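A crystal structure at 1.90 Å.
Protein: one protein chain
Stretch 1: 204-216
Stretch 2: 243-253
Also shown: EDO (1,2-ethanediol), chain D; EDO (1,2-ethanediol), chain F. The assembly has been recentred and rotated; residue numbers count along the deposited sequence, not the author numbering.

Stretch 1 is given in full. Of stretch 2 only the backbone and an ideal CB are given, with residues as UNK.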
# COMPACT_ATOMS: atom_id res chain seq x y z
N VAL A 204 5.14 -9.61 -10.51
CA VAL A 204 6.18 -8.60 -10.46
C VAL A 204 7.14 -8.99 -9.32
O VAL A 204 6.71 -9.28 -8.18
CB VAL A 204 5.61 -7.18 -10.26
CG1 VAL A 204 6.74 -6.13 -10.35
CG2 VAL A 204 4.49 -6.87 -11.27
N LEU A 205 8.44 -9.05 -9.65
CA LEU A 205 9.46 -9.38 -8.66
C LEU A 205 10.42 -8.20 -8.58
O LEU A 205 10.66 -7.53 -9.59
CB LEU A 205 10.22 -10.66 -9.04
CG LEU A 205 9.42 -11.97 -9.09
CD1 LEU A 205 8.81 -12.20 -10.49
CD2 LEU A 205 10.27 -13.16 -8.73
N ASP A 206 10.94 -7.95 -7.38
CA ASP A 206 11.86 -6.86 -7.13
C ASP A 206 13.21 -7.39 -6.62
O ASP A 206 13.28 -8.03 -5.56
CB ASP A 206 11.27 -5.93 -6.09
CG ASP A 206 12.10 -4.68 -5.83
OD1 ASP A 206 13.07 -4.40 -6.59
OD2 ASP A 206 11.71 -3.94 -4.88
N PHE A 207 14.27 -7.09 -7.38
CA PHE A 207 15.65 -7.45 -7.00
C PHE A 207 16.51 -6.19 -6.80
O PHE A 207 16.29 -5.19 -7.45
CB PHE A 207 16.32 -8.27 -8.09
CG PHE A 207 15.75 -9.66 -8.27
CD1 PHE A 207 14.68 -9.88 -9.12
CD2 PHE A 207 16.33 -10.75 -7.63
CE1 PHE A 207 14.19 -11.18 -9.31
CE2 PHE A 207 15.83 -12.03 -7.79
CZ PHE A 207 14.75 -12.24 -8.63
N HIS A 208 17.49 -6.29 -5.93
CA HIS A 208 18.51 -5.25 -5.74
C HIS A 208 19.84 -5.76 -6.28
O HIS A 208 20.25 -6.88 -5.97
CB HIS A 208 18.66 -4.89 -4.27
CG HIS A 208 17.40 -4.39 -3.65
ND1 HIS A 208 16.43 -5.24 -3.14
CD2 HIS A 208 16.91 -3.14 -3.52
CE1 HIS A 208 15.41 -4.52 -2.70
NE2 HIS A 208 15.67 -3.24 -2.93
N PRO A 209 20.52 -4.94 -7.09
CA PRO A 209 21.84 -5.26 -7.62
C PRO A 209 22.81 -5.76 -6.56
O PRO A 209 23.49 -6.76 -6.80
CB PRO A 209 22.28 -3.93 -8.24
CG PRO A 209 21.02 -3.37 -8.78
CD PRO A 209 19.97 -3.71 -7.70
N ILE A 210 22.81 -5.13 -5.38
CA ILE A 210 23.69 -5.55 -4.30
C ILE A 210 23.42 -7.00 -3.91
O ILE A 210 24.36 -7.77 -3.68
CB ILE A 210 23.65 -4.59 -3.05
CG1 ILE A 210 24.84 -4.90 -2.13
CG2 ILE A 210 22.27 -4.65 -2.27
CD1 ILE A 210 26.28 -4.75 -2.82
N HIS A 211 22.16 -7.40 -3.85
CA HIS A 211 21.88 -8.79 -3.45
C HIS A 211 22.14 -9.77 -4.57
O HIS A 211 22.54 -10.91 -4.33
CB HIS A 211 20.46 -8.94 -2.89
CG HIS A 211 20.23 -8.14 -1.66
ND1 HIS A 211 21.11 -8.15 -0.60
CD2 HIS A 211 19.26 -7.26 -1.33
CE1 HIS A 211 20.67 -7.34 0.34
NE2 HIS A 211 19.54 -6.79 -0.07
N VAL A 212 21.92 -9.34 -5.80
CA VAL A 212 22.27 -10.20 -6.95
C VAL A 212 23.79 -10.38 -6.97
O VAL A 212 24.30 -11.47 -7.16
CB VAL A 212 21.72 -9.62 -8.29
CG1 VAL A 212 22.17 -10.43 -9.52
CG2 VAL A 212 20.16 -9.53 -8.23
N TYR A 213 24.54 -9.30 -6.77
CA TYR A 213 25.99 -9.40 -6.75
C TYR A 213 26.53 -10.34 -5.67
O TYR A 213 27.43 -11.12 -5.93
CB TYR A 213 26.62 -8.01 -6.58
CG TYR A 213 28.08 -8.00 -6.93
CD1 TYR A 213 28.51 -7.80 -8.25
CD2 TYR A 213 29.05 -8.25 -5.97
CE1 TYR A 213 29.84 -7.80 -8.59
CE2 TYR A 213 30.38 -8.29 -6.32
CZ TYR A 213 30.76 -8.06 -7.63
OH TYR A 213 32.08 -8.06 -7.96
N MSE A 214 26.00 -10.24 -4.46
CA MSE A 214 26.49 -11.06 -3.34
C MSE A 214 25.75 -12.38 -3.19
O MSE A 214 26.09 -13.17 -2.32
CB MSE A 214 26.35 -10.31 -2.00
CG MSE A 214 27.03 -8.92 -1.98
SE MSE A 214 26.96 -8.18 -0.18
CE MSE A 214 28.00 -9.03 0.31
N ASN A 215 24.72 -12.59 -4.02
CA ASN A 215 23.90 -13.81 -3.94
C ASN A 215 23.35 -13.97 -2.54
O ASN A 215 23.32 -15.07 -1.97
CB ASN A 215 24.67 -15.05 -4.38
CG ASN A 215 23.78 -16.30 -4.47
OD1 ASN A 215 22.60 -16.22 -4.83
ND2 ASN A 215 24.36 -17.46 -4.16
N THR A 216 22.84 -12.87 -2.02
CA THR A 216 22.37 -12.81 -0.65
C THR A 216 21.29 -13.85 -0.32
O THR A 216 20.25 -13.93 -0.99
CB THR A 216 21.76 -11.43 -0.32
OG1 THR A 216 22.73 -10.43 -0.61
CG2 THR A 216 21.30 -11.35 1.14
N UNK A 243 22.69 -21.39 -2.32
CA UNK A 243 21.56 -20.76 -2.98
C UNK A 243 21.33 -19.38 -2.38
O UNK A 243 21.47 -19.19 -1.15
CB UNK A 243 20.30 -21.62 -2.86
N UNK A 244 20.97 -18.41 -3.22
CA UNK A 244 20.60 -17.10 -2.74
C UNK A 244 19.88 -16.34 -3.84
O UNK A 244 19.39 -16.95 -4.81
CB UNK A 244 21.83 -16.33 -2.26
N UNK A 245 19.86 -15.02 -3.71
CA UNK A 245 19.15 -14.12 -4.64
C UNK A 245 19.63 -14.26 -6.07
O UNK A 245 18.83 -14.22 -7.00
CB UNK A 245 19.31 -12.67 -4.20
N UNK A 246 20.94 -14.44 -6.26
CA UNK A 246 21.51 -14.56 -7.59
C UNK A 246 21.13 -15.88 -8.25
O UNK A 246 20.71 -15.92 -9.40
CB UNK A 246 23.03 -14.43 -7.52
N UNK A 247 21.28 -16.98 -7.52
CA UNK A 247 20.96 -18.28 -8.09
C UNK A 247 19.44 -18.41 -8.32
O UNK A 247 19.02 -19.03 -9.28
CB UNK A 247 21.46 -19.40 -7.17
N UNK A 248 18.63 -17.76 -7.49
CA UNK A 248 17.18 -17.74 -7.68
C UNK A 248 16.87 -17.05 -9.02
O UNK A 248 16.11 -17.55 -9.83
CB UNK A 248 16.48 -17.03 -6.52
N UNK A 249 17.49 -15.89 -9.24
CA UNK A 249 17.27 -15.14 -10.47
C UNK A 249 17.79 -15.91 -11.65
O UNK A 249 17.13 -15.96 -12.70
CB UNK A 249 17.94 -13.76 -10.40
N UNK A 250 18.97 -16.50 -11.53
CA UNK A 250 19.51 -17.29 -12.64
C UNK A 250 18.61 -18.47 -13.01
O UNK A 250 18.38 -18.71 -14.19
CB UNK A 250 20.91 -17.80 -12.28
N UNK A 251 18.07 -19.19 -12.02
CA UNK A 251 17.15 -20.31 -12.30
C UNK A 251 15.86 -19.87 -12.93
O UNK A 251 15.33 -20.53 -13.82
CB UNK A 251 16.83 -21.07 -11.01
N UNK A 252 15.33 -18.77 -12.44
CA UNK A 252 14.08 -18.22 -12.95
C UNK A 252 14.24 -17.87 -14.41
O UNK A 252 13.35 -18.17 -15.23
CB UNK A 252 13.65 -16.99 -12.15
N UNK A 253 15.37 -17.25 -14.75
CA UNK A 253 15.67 -16.91 -16.15
C UNK A 253 15.81 -18.17 -17.00
O UNK A 253 15.20 -18.27 -18.07
CB UNK A 253 16.95 -16.08 -16.24
C1 EDO D . 18.65 -3.57 1.20
O1 EDO D . 18.18 -4.90 1.39
C2 EDO D . 18.92 -3.31 -0.28
O2 EDO D . 18.84 -1.91 -0.59
C1 EDO F . 11.94 -0.72 -1.43
O1 EDO F . 12.87 0.11 -0.71
C2 EDO F . 12.74 -1.83 -2.12
O2 EDO F . 13.94 -1.30 -2.77

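Position 243 precedes the helix, and its CA-to-CB bond points away from stretch 1; nothing of that stretch lies within 5.5 Å of the ideal CB, so many side chains would do as far as stretch 1 is concerned. It is Ala243.

At position 244 the bond points toward stretch 1, and the ideal CB would sit 2.0 Å from Asn215 O, a clash, and 3.1 Å from Thr216 O. Phi/psi of -164/-160 also lies where residues with a side chain are rare. Both tests indicate glycine, and Gly244 is deposited, at the N-cap position. Gly244 CA comes 3.5 Å from Asn215 O in a CA-H...O contact.

Position 245 opens the helix. Its CA-to-CB bond points sideways, and the ideal CB lies 3.6 Å from Thr216 O and 3.7 Å from His211 O, two carbonyl acceptors. A small donor suits such a place: serine, threonine, perhaps cysteine, with alanine tolerable. Ser245 uses its m rotamer to bring OG 2.9 Å from Thr216 O in a hydrogen bond, and its backbone N donates to the same Thr216 O at 3.0 Å. That carbonyl thus takes up an amide of the first helical turn, which has no partner within the helix.

At position 246 the bond points toward stretch 1, with the ideal CB tight against Val212 O (3.2 Å) and Asn215 OD1 (3.3 Å); the exact place of the latter oxygen is less certain, as it sits too close to a neighbour in the model. Branching at CB would be crowded, whereas a long unbranched chain could turn along the last turn of helix 209-214, where Val212 O, otherwise held within its stretch by only a weak bond from Asn215 N, can take a donor; lysine, arginine or glutamine would fit. Arg246 is extended, with chi1 to chi3 all t, and NH1 donates to Val212 O at 2.9 Å with a 160° angle, the oxygen lying near the guanidinium plane. Its backbone N makes a weak bond to Asn215 OD1 (2.8 Å, 125°).

Position 247 points sideways, its ideal CB 4.1 Å from Asn215 OD1; small or polar residues would suit. In Thr247 the backbone N donates to Asn215 OD1 (3.1 Å, 162°), while OG1 accepts from Gly244 N at 2.9 Å.

Position 248 points toward stretch 1, but its ideal CB is 5.2 Å from Phe207 CE2, leaving room for a large apolar group. Leucine, methionine or an aromatic would serve. Phe248 places CD1 3.7 Å from Phe207 CZ and CE1 4.0 Å from Leu205 CD2, both partners lying at its ring edge.

Position 249 also points toward stretch 1, with the ideal CB 3.8 Å from Phe207 CE2 and 5.3 Å from Val212 CG2: an apolar niche for leucine, isoleucine or methionine. Leu249 lays CD1 over the Phe207 face, 4.2 Å from the ring centroid, and CD2 lies 4.0 Å from Val212 CG2.

No atom of stretch 1 lies within 5.5 Å of the ideal CB at 250 or 251, so stretch 1 sets no preference there; Gln250 and Ser251 make no contact with it.

Position 252 points toward stretch 1 with no atom of that stretch within 5.5 Å of its ideal CB, favouring a longer aliphatic chain. Leu252 CD1 reaches Leu205 CD2 at 3.8 Å.

Position 253 is out of reach and unconstrained by stretch 1; it is Leu253.

Stretch 2 (243-253) AGSRTFLQSLL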
# COMPACT_ATOMS: atom_id res chain seq x y z
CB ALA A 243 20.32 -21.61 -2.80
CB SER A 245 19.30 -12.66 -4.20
OG SER A 245 18.69 -12.45 -2.91
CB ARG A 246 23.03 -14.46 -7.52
CG ARG A 246 23.72 -14.34 -8.86
CD ARG A 246 25.23 -14.43 -8.65
NE ARG A 246 25.96 -14.10 -9.86
CZ ARG A 246 26.20 -12.87 -10.31
NH1 ARG A 246 25.76 -11.82 -9.68
NH2 ARG A 246 26.88 -12.70 -11.42
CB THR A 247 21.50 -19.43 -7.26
OG1 THR A 247 20.93 -19.40 -5.97
CG2 THR A 247 23.04 -19.39 -7.18
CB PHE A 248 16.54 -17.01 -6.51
CG PHE A 248 15.04 -16.81 -6.59
CD1 PHE A 248 14.51 -15.65 -7.14
CD2 PHE A 248 14.16 -17.73 -6.03
CE1 PHE A 248 13.16 -15.44 -7.15
CE2 PHE A 248 12.81 -17.50 -6.04
CZ PHE A 248 12.31 -16.35 -6.60
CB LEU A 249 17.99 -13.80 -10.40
CG LEU A 249 17.96 -12.91 -11.64
CD1 LEU A 249 16.54 -12.57 -12.12
CD2 LEU A 249 18.78 -11.62 -11.31
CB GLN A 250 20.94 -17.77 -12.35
CG GLN A 250 21.96 -16.64 -12.37
CD GLN A 250 23.31 -17.07 -11.83
OE1 GLN A 250 23.39 -17.74 -10.81
NE2 GLN A 250 24.35 -16.69 -12.51
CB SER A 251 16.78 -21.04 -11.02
OG SER A 251 17.93 -21.64 -10.50
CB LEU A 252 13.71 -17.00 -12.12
CG LEU A 252 12.54 -16.10 -12.40
CD1 LEU A 252 12.42 -15.19 -11.16
CD2 LEU A 252 12.74 -15.30 -13.66
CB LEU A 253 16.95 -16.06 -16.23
CG LEU A 253 16.88 -14.62 -15.70
CD1 LEU A 253 18.26 -13.96 -15.56
CD2 LEU A 253 15.91 -13.77 -16.55
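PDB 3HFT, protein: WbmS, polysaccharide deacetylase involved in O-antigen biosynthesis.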